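Local coordinates for DNA polymerase beta (Leishmania infantum, PDB 4P4M), which copies DNA by adding deoxynucleotides to a primer end, and probably serves base excision repair as a family X polymerase, at residues Ala285-Thr290 against Val297-Ala302; Tyr313-Leu318 against Asp364-Pro369. All coordinates share one frame; numbering follows the deposited sequence.

In the fold
Coming from the N terminus, the chain passes through the mixed palm sheet before reaching these contacts in the thumb. Interaction 1 closes a short loop: helix 282-290 turns within a few residues into helix 293-305, and the two pack beside the incoming nucleotide. The chain then forms the antiparallel pair 308-310 and 315-317. Interaction 2 closes a much longer loop, bringing the end of helix 359-365 back to this pair. The two contacts follow in series, neither nesting nor crossing, with centres about 10 Å apart. They meet on helix 293-305, where Met299 and Ala302 pack against Leu366 and Met368, joining the helices beside the nucleotide to the 308-310/315-317 strand pair and the end of helix 359-365.

Interaction 1 of 2, residues Ala285-Thr290 against Val297-Ala302; sequences AMLTFT and VIMRQA. With D3T (2',3'-dideoxy-thymidine-5'-triphosphate), chain D; nucleotides of chain C.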
loop_
_atom_site.group_PDB
_atom_site.type_symbol
_atom_site.label_atom_id
_atom_site.label_comp_id
_atom_site.label_asym_id
_atom_site.label_seq_id
_atom_site.Cartn_x
_atom_site.Cartn_y
_atom_site.Cartn_z
ATOM N N ALA A 285 8.375 -4.727 -7.088
ATOM C CA ALA A 285 7.241 -4.066 -6.430
ATOM C C ALA A 285 5.916 -4.730 -6.834
ATOM O O ALA A 285 4.991 -4.836 -6.023
ATOM C CB ALA A 285 7.219 -2.547 -6.752
ATOM N N MET A 286 5.809 -5.169 -8.087
ATOM C CA MET A 286 4.622 -5.915 -8.495
ATOM C C MET A 286 4.472 -7.179 -7.647
ATOM O O MET A 286 3.365 -7.514 -7.210
ATOM C CB MET A 286 4.662 -6.252 -9.989
ATOM C CG MET A 286 4.394 -5.048 -10.876
ATOM S SD MET A 286 4.628 -5.403 -12.622
ATOM C CE MET A 286 3.329 -6.609 -12.883
ATOM N N LEU A 287 5.582 -7.869 -7.386
ATOM C CA LEU A 287 5.527 -9.050 -6.517
ATOM C C LEU A 287 5.064 -8.682 -5.110
ATOM O O LEU A 287 4.161 -9.312 -4.555
ATOM C CB LEU A 287 6.894 -9.733 -6.410
ATOM C CG LEU A 287 7.290 -10.771 -7.452
ATOM C CD1 LEU A 287 8.783 -11.090 -7.309
ATOM C CD2 LEU A 287 6.424 -12.039 -7.308
ATOM N N THR A 288 5.705 -7.675 -4.526
ATOM C CA THR A 288 5.410 -7.287 -3.146
ATOM C C THR A 288 3.966 -6.833 -2.984
ATOM O O THR A 288 3.258 -7.279 -2.066
ATOM C CB THR A 288 6.344 -6.144 -2.657
ATOM O OG1 THR A 288 7.684 -6.636 -2.530
ATOM C CG2 THR A 288 5.876 -5.606 -1.305
ATOM N N PHE A 289 3.518 -5.930 -3.853
ATOM C CA PHE A 289 2.201 -5.329 -3.629
ATOM C C PHE A 289 1.040 -6.184 -4.131
ATOM O O PHE A 289 -0.107 -5.917 -3.816
ATOM C CB PHE A 289 2.151 -3.872 -4.113
ATOM C CG PHE A 289 3.159 -3.002 -3.414
ATOM C CD1 PHE A 289 3.093 -2.832 -2.038
ATOM C CD2 PHE A 289 4.189 -2.399 -4.114
ATOM C CE1 PHE A 289 4.031 -2.052 -1.367
ATOM C CE2 PHE A 289 5.134 -1.619 -3.451
ATOM C CZ PHE A 289 5.050 -1.448 -2.080
ATOM N N THR A 290 1.355 -7.235 -4.881
ATOM C CA THR A 290 0.363 -8.251 -5.235
ATOM C C THR A 290 0.155 -9.260 -4.090
ATOM O O THR A 290 -0.966 -9.684 -3.829
ATOM C CB THR A 290 0.735 -8.976 -6.569
ATOM O OG1 THR A 290 0.765 -8.015 -7.636
ATOM C CG2 THR A 290 -0.306 -10.069 -6.922
ATOM N N VAL A 297 6.039 -13.539 2.609
ATOM C CA VAL A 297 6.881 -14.059 3.685
ATOM C C VAL A 297 7.609 -15.342 3.255
ATOM O O VAL A 297 8.809 -15.490 3.483
ATOM C CB VAL A 297 6.070 -14.298 4.983
ATOM C CG1 VAL A 297 6.908 -15.063 5.998
ATOM C CG2 VAL A 297 5.604 -12.963 5.556
ATOM N N ILE A 298 6.878 -16.257 2.622
ATOM C CA ILE A 298 7.471 -17.495 2.087
ATOM C C ILE A 298 8.573 -17.217 1.052
ATOM O O ILE A 298 9.655 -17.816 1.100
ATOM C CB ILE A 298 6.383 -18.422 1.479
ATOM C CG1 ILE A 298 5.501 -19.001 2.591
ATOM C CG2 ILE A 298 7.013 -19.546 0.654
ATOM C CD1 ILE A 298 4.195 -19.591 2.098
ATOM N N MET A 299 8.310 -16.309 0.117
ATOM C CA MET A 299 9.314 -15.976 -0.903
ATOM C C MET A 299 10.535 -15.266 -0.296
ATOM O O MET A 299 11.677 -15.501 -0.712
ATOM C CB MET A 299 8.692 -15.144 -2.045
ATOM C CG MET A 299 9.669 -14.804 -3.177
ATOM S SD MET A 299 8.893 -14.034 -4.633
ATOM C CE MET A 299 8.741 -15.431 -5.745
ATOM N N ARG A 300 10.304 -14.404 0.692
ATOM C CA ARG A 300 11.417 -13.719 1.355
ATOM C C ARG A 300 12.257 -14.695 2.201
ATOM O O ARG A 300 13.474 -14.534 2.327
ATOM C CB ARG A 300 10.917 -12.510 2.171
ATOM C CG ARG A 300 10.390 -11.388 1.255
ATOM C CD ARG A 300 9.559 -10.306 1.973
ATOM N NE ARG A 300 9.138 -9.292 1.001
ATOM C CZ ARG A 300 8.822 -8.037 1.308
ATOM N NH1 ARG A 300 8.834 -7.629 2.575
ATOM N NH2 ARG A 300 8.484 -7.192 0.339
ATOM N N GLN A 301 11.610 -15.705 2.773
ATOM C CA GLN A 301 12.321 -16.764 3.491
ATOM C C GLN A 301 13.190 -17.573 2.520
ATOM O O GLN A 301 14.332 -17.928 2.829
ATOM C CB GLN A 301 11.336 -17.691 4.217
ATOM C CG GLN A 301 10.728 -17.107 5.489
ATOM C CD GLN A 301 9.605 -17.970 6.065
ATOM O OE1 GLN A 301 8.979 -18.759 5.353
ATOM N NE2 GLN A 301 9.351 -17.821 7.364
ATOM N N ALA A 302 12.636 -17.883 1.348
ATOM C CA ALA A 302 13.401 -18.592 0.319
ATOM C C ALA A 302 14.648 -17.793 -0.074
ATOM O O ALA A 302 15.734 -18.359 -0.261
ATOM C CB ALA A 302 12.534 -18.867 -0.908
HETATM P PA D3T D . -3.492 -5.806 1.675
HETATM O O1A D3T D . -4.137 -4.651 0.986
HETATM O O2A D3T D . -3.371 -5.649 3.165
HETATM O "O5'" D3T D . -1.823 -5.303 1.291
HETATM C "C5'" D3T D . -1.536 -5.265 -0.014
HETATM C "C4'" D3T D . -0.183 -6.013 -0.337
HETATM O "O4'" D3T D . 0.840 -5.628 0.587
HETATM C "C1'" D3T D . 1.651 -6.717 0.874
HETATM N N1 D3T D . 1.734 -6.907 2.354
HETATM C C6 D3T D . 0.590 -6.768 3.121
HETATM C C2 D3T D . 2.993 -7.283 2.968
HETATM O O2 D3T D . 3.996 -7.419 2.309
HETATM N N3 D3T D . 2.994 -7.480 4.373
HETATM C C4 D3T D . 1.859 -7.321 5.040
HETATM O O4 D3T D . 1.897 -7.514 6.374
HETATM C C5 D3T D . 0.594 -6.957 4.491
HETATM C C5M D3T D . -0.587 -6.821 5.367
HETATM C "C2'" D3T D . 1.048 -7.989 0.235
HETATM C "C3'" D3T D . -0.346 -7.539 -0.149
HETATM O O3A D3T D . -3.413 -7.222 1.055
HETATM P PB D3T D . -4.594 -7.792 -0.094
HETATM O O1B D3T D . -4.495 -6.719 -1.123
HETATM O O2B D3T D . -3.848 -9.057 -0.405
HETATM O O3B D3T D . -6.007 -8.038 0.453
HETATM P PG D3T D . -7.383 -7.059 0.685
HETATM O O1G D3T D . -7.023 -5.670 0.250
HETATM O O2G D3T D . -7.617 -7.169 2.184
HETATM O O3G D3T D . -8.435 -7.689 -0.203
ATOM O OP3 DA C 1 11.706 -14.889 9.698
ATOM P P DA C 1 10.429 -14.157 9.541
ATOM O OP1 DA C 1 10.360 -13.131 10.598
ATOM O OP2 DA C 1 9.360 -15.164 9.406
ATOM O "O5'" DA C 1 10.474 -13.354 8.158
ATOM C "C5'" DA C 1 10.932 -13.943 6.964
ATOM C "C4'" DA C 1 11.200 -12.820 5.967
ATOM O "O4'" DA C 1 9.942 -12.164 5.655
ATOM C "C3'" DA C 1 12.142 -11.724 6.459
ATOM O "O3'" DA C 1 12.928 -11.335 5.335
ATOM C "C2'" DA C 1 11.176 -10.633 6.948
ATOM C "C1'" DA C 1 9.979 -10.790 6.008
ATOM N N9 DA C 1 8.673 -10.450 6.598
ATOM C C8 DA C 1 8.245 -10.780 7.858
ATOM N N7 DA C 1 7.029 -10.368 8.135
ATOM C C5 DA C 1 6.617 -9.730 6.978
ATOM C C6 DA C 1 5.402 -9.081 6.648
ATOM N N6 DA C 1 4.372 -8.978 7.507
ATOM N N1 DA C 1 5.296 -8.546 5.415
ATOM C C2 DA C 1 6.346 -8.652 4.579
ATOM N N3 DA C 1 7.533 -9.240 4.780
ATOM C C4 DA C 1 7.612 -9.773 6.016
ATOM P P DT C 2 14.168 -10.324 5.504
ATOM O OP1 DT C 2 15.125 -10.601 4.409
ATOM O OP2 DT C 2 14.613 -10.363 6.917
ATOM O "O5'" DT C 2 13.508 -8.893 5.266
ATOM C "C5'" DT C 2 13.021 -8.578 3.963
ATOM C "C4'" DT C 2 12.183 -7.316 4.036
ATOM O "O4'" DT C 2 10.949 -7.584 4.753
ATOM C "C3'" DT C 2 12.846 -6.119 4.732
ATOM O "O3'" DT C 2 13.192 -5.192 3.690
ATOM C "C2'" DT C 2 11.754 -5.590 5.666
ATOM C "C1'" DT C 2 10.497 -6.325 5.190
ATOM N N1 DT C 2 9.417 -6.453 6.231
ATOM C C2 DT C 2 8.146 -6.002 5.923
ATOM O O2 DT C 2 7.830 -5.513 4.854
ATOM N N3 DT C 2 7.225 -6.141 6.921
ATOM C C4 DT C 2 7.435 -6.679 8.172
ATOM O O4 DT C 2 6.517 -6.744 8.988
ATOM C C5 DT C 2 8.776 -7.139 8.439
ATOM C C7 DT C 2 9.111 -7.738 9.783
ATOM C C6 DT C 2 9.697 -7.003 7.472
#
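Leu287 meets Met299 through methyl and sulfur: CD1 of Leu287 lies 4.0 Å from SD of Met299, and CD2 of Leu287 is 4.2 Å from the same sulfur. The two side chains cross at about a right angle. Met299 reaches over with CG anti to its backbone N (chi1 -178°) and bends at chi3, while Val362 and Phe363 of helix 359-365 pack on this apolar pair. OG1 of Thr288 receives the end of Arg300: NH2 of Arg300 donates a weak bond to it at 3.0 Å, bent to 134°. The hydroxyl oxygen sits at the guanidinium edge, in its plane. CG2 of Thr288 also comes to 3.5 Å from NH2 of Arg300. The arginine chain is extended from CG to NE, which carries the other nitrogen, NH1, into the minor groove of the template. There NH1 of Arg300 makes weak bonds to N3 of DA1 (3.0 Å) and O2 of DT2 (3.3 Å), both of chain C. DA1 is the templating base, paired with the incoming dideoxythymidine triphosphate, so the contact belongs to the nascent base-pair pocket of a family X polymerase in its ternary complex: Arg300 links the helix beside the incoming nucleotide to the template's minor groove. On the nucleotide side, O of Thr288 is 3.3 Å from C2' of the analogue and accepts a hydrogen bond from Asn296. The ring of Phe289 presents its edge to the sugar O4' and carries CG2 of Thr288 over one face, offset toward the rim. In the last turn of the helix, OG1 of Thr290 donates to O of Met286 at 2.7 Å. That carbonyl also accepts from N of Thr290, the two donors approaching from opposite faces of its plane.

Interaction 2 of 2, residues Tyr313-Leu318 against Asp364-Pro369; sequences YGLFKL and DVLGMP. With nucleotides of chain C.
Leu315, on the second strand of the two-stranded antiparallel pair 308-310 and 315-317 in the thumb, packs against Val365 and Leu366 where helix 359-365 ends. The helix finishes in a Schellman motif, with Gly367 at positive phi and its N bonded to O of Asp364 (3.1 Å). CG of Leu315 stands anti to the backbone N (chi1 175°), which sets its two methyls against the helix end, where each finds a different neighbour. CD2 of Leu315 meets CG1 of Val365 at 3.8 Å, the side chains meeting at a slant. CD1 of Leu315 comes to 4.2 Å from CD2 of Leu366, and these two leucines slide past each other in opposite directions. Tyr308 of the partner strand touches both Leu315 and Val365, while Leu366 continues onto Met299 and Ala303 of helix 293-305. At the N-terminal end of segment 313-318, Tyr313 reaches the DNA: its OH donates to OP1 of DC4 of chain C at 2.7 Å, the phosphate oxygen lying at the ring edge. Between the segments themselves only methyl and methine groups meet, so their fit depends on shape and burial rather than on directional bonds.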
loop_
_atom_site.group_PDB
_atom_site.type_symbol
_atom_site.label_atom_id
_atom_site.label_comp_id
_atom_site.label_asym_id
_atom_site.label_seq_id
_atom_site.Cartn_x
_atom_site.Cartn_y
_atom_site.Cartn_z
ATOM N N TYR A 313 12.046 -3.097 -3.633
ATOM C CA TYR A 313 13.023 -2.323 -4.394
ATOM C C TYR A 313 13.956 -3.177 -5.244
ATOM O O TYR A 313 14.510 -2.694 -6.241
ATOM C CB TYR A 313 13.828 -1.420 -3.460
ATOM C CG TYR A 313 12.951 -0.488 -2.659
ATOM C CD1 TYR A 313 12.160 0.460 -3.297
ATOM C CD2 TYR A 313 12.907 -0.554 -1.266
ATOM C CE1 TYR A 313 11.337 1.317 -2.569
ATOM C CE2 TYR A 313 12.092 0.305 -0.534
ATOM C CZ TYR A 313 11.316 1.242 -1.197
ATOM O OH TYR A 313 10.503 2.121 -0.498
ATOM N N GLY A 314 14.134 -4.444 -4.869
ATOM C CA GLY A 314 14.990 -5.307 -5.677
ATOM C C GLY A 314 15.284 -6.664 -5.068
ATOM O O GLY A 314 14.799 -6.983 -3.979
ATOM N N LEU A 315 16.056 -7.464 -5.801
ATOM C CA LEU A 315 16.585 -8.739 -5.315
ATOM C C LEU A 315 18.087 -8.540 -5.163
ATOM O O LEU A 315 18.764 -8.231 -6.149
ATOM C CB LEU A 315 16.292 -9.862 -6.331
ATOM C CG LEU A 315 16.865 -11.265 -6.062
ATOM C CD1 LEU A 315 16.256 -11.886 -4.785
ATOM C CD2 LEU A 315 16.652 -12.191 -7.260
ATOM N N PHE A 316 18.612 -8.696 -3.941
ATOM C CA PHE A 316 20.010 -8.331 -3.657
ATOM C C PHE A 316 20.799 -9.538 -3.139
ATOM O O PHE A 316 20.374 -10.198 -2.197
ATOM C CB PHE A 316 20.061 -7.182 -2.625
ATOM C CG PHE A 316 19.270 -5.966 -3.035
ATOM C CD1 PHE A 316 19.835 -5.005 -3.863
ATOM C CD2 PHE A 316 17.952 -5.803 -2.614
ATOM C CE1 PHE A 316 19.096 -3.888 -4.263
ATOM C CE2 PHE A 316 17.204 -4.695 -3.002
ATOM C CZ PHE A 316 17.775 -3.732 -3.828
ATOM N N LYS A 317 21.938 -9.827 -3.767
ATOM C CA LYS A 317 22.730 -11.001 -3.406
ATOM C C LYS A 317 23.750 -10.630 -2.341
ATOM O O LYS A 317 24.751 -9.975 -2.635
ATOM C CB LYS A 317 23.433 -11.587 -4.643
ATOM C CG LYS A 317 24.035 -13.000 -4.416
ATOM C CD LYS A 317 24.603 -13.547 -5.732
ATOM C CE LYS A 317 25.299 -14.888 -5.540
ATOM N NZ LYS A 317 24.377 -15.927 -5.054
ATOM N N LEU A 318 23.488 -11.055 -1.106
ATOM C CA LEU A 318 24.299 -10.643 0.038
ATOM C C LEU A 318 25.524 -11.529 0.238
ATOM O O LEU A 318 26.548 -11.068 0.739
ATOM C CB LEU A 318 23.458 -10.612 1.321
ATOM C CG LEU A 318 22.177 -9.760 1.310
ATOM C CD1 LEU A 318 21.491 -9.780 2.671
ATOM C CD2 LEU A 318 22.469 -8.323 0.880
ATOM N N ASP A 364 12.763 -17.773 -10.660
ATOM C CA ASP A 364 13.834 -18.609 -11.231
ATOM C C ASP A 364 15.131 -18.548 -10.422
ATOM O O ASP A 364 15.746 -19.578 -10.141
ATOM C CB ASP A 364 14.130 -18.206 -12.690
ATOM C CG ASP A 364 12.988 -18.522 -13.641
ATOM O OD1 ASP A 364 12.126 -19.355 -13.298
ATOM O OD2 ASP A 364 12.956 -17.942 -14.750
ATOM N N VAL A 365 15.559 -17.338 -10.069
ATOM C CA VAL A 365 16.801 -17.155 -9.314
ATOM C C VAL A 365 16.675 -17.775 -7.920
ATOM O O VAL A 365 17.665 -18.249 -7.343
ATOM C CB VAL A 365 17.182 -15.666 -9.226
ATOM C CG1 VAL A 365 18.329 -15.435 -8.229
ATOM C CG2 VAL A 365 17.561 -15.143 -10.609
ATOM N N LEU A 366 15.455 -17.796 -7.388
ATOM C CA LEU A 366 15.236 -18.350 -6.049
ATOM C C LEU A 366 14.889 -19.841 -6.067
ATOM O O LEU A 366 14.622 -20.439 -5.020
ATOM C CB LEU A 366 14.155 -17.560 -5.313
ATOM C CG LEU A 366 14.528 -16.099 -5.014
ATOM C CD1 LEU A 366 13.409 -15.417 -4.233
ATOM C CD2 LEU A 366 15.873 -15.997 -4.267
ATOM N N GLY A 367 14.885 -20.436 -7.255
ATOM C CA GLY A 367 14.572 -21.849 -7.401
ATOM C C GLY A 367 13.157 -22.256 -7.031
ATOM O O GLY A 367 12.937 -23.380 -6.572
ATOM N N MET A 368 12.196 -21.356 -7.234
ATOM C CA MET A 368 10.788 -21.622 -6.937
ATOM C C MET A 368 9.973 -21.703 -8.220
ATOM O O MET A 368 10.180 -20.911 -9.129
ATOM C CB MET A 368 10.196 -20.495 -6.082
ATOM C CG MET A 368 10.920 -20.224 -4.782
ATOM S SD MET A 368 10.279 -18.728 -3.988
ATOM C CE MET A 368 8.541 -19.129 -3.790
ATOM N N PRO A 369 9.013 -22.638 -8.282
ATOM C CA PRO A 369 8.129 -22.742 -9.452
ATOM C C PRO A 369 7.296 -21.477 -9.621
ATOM O O PRO A 369 6.738 -21.000 -8.636
ATOM C CB PRO A 369 7.190 -23.900 -9.089
ATOM C CG PRO A 369 7.834 -24.597 -7.947
ATOM C CD PRO A 369 8.642 -23.584 -7.218
ATOM P P DC C 4 10.868 2.084 3.229
ATOM O OP1 DC C 4 11.337 2.695 1.964
ATOM O OP2 DC C 4 11.723 2.127 4.439
ATOM O "O5'" DC C 4 9.467 2.744 3.625
ATOM C "C5'" DC C 4 8.364 2.713 2.713
ATOM C "C4'" DC C 4 7.243 3.615 3.198
ATOM O "O4'" DC C 4 6.570 2.949 4.306
ATOM C "C3'" DC C 4 7.664 4.996 3.695
ATOM O "O3'" DC C 4 6.667 5.897 3.206
ATOM C "C2'" DC C 4 7.677 4.838 5.222
ATOM C "C1'" DC C 4 6.632 3.740 5.471
ATOM N N1 DC C 4 6.956 2.801 6.607
ATOM C C2 DC C 4 5.944 2.490 7.518
ATOM O O2 DC C 4 4.830 3.006 7.355
ATOM N N3 DC C 4 6.207 1.647 8.553
ATOM C C4 DC C 4 7.426 1.118 8.681
ATOM N N4 DC C 4 7.627 0.288 9.719
ATOM C C5 DC C 4 8.482 1.423 7.763
ATOM C C6 DC C 4 8.209 2.257 6.742
#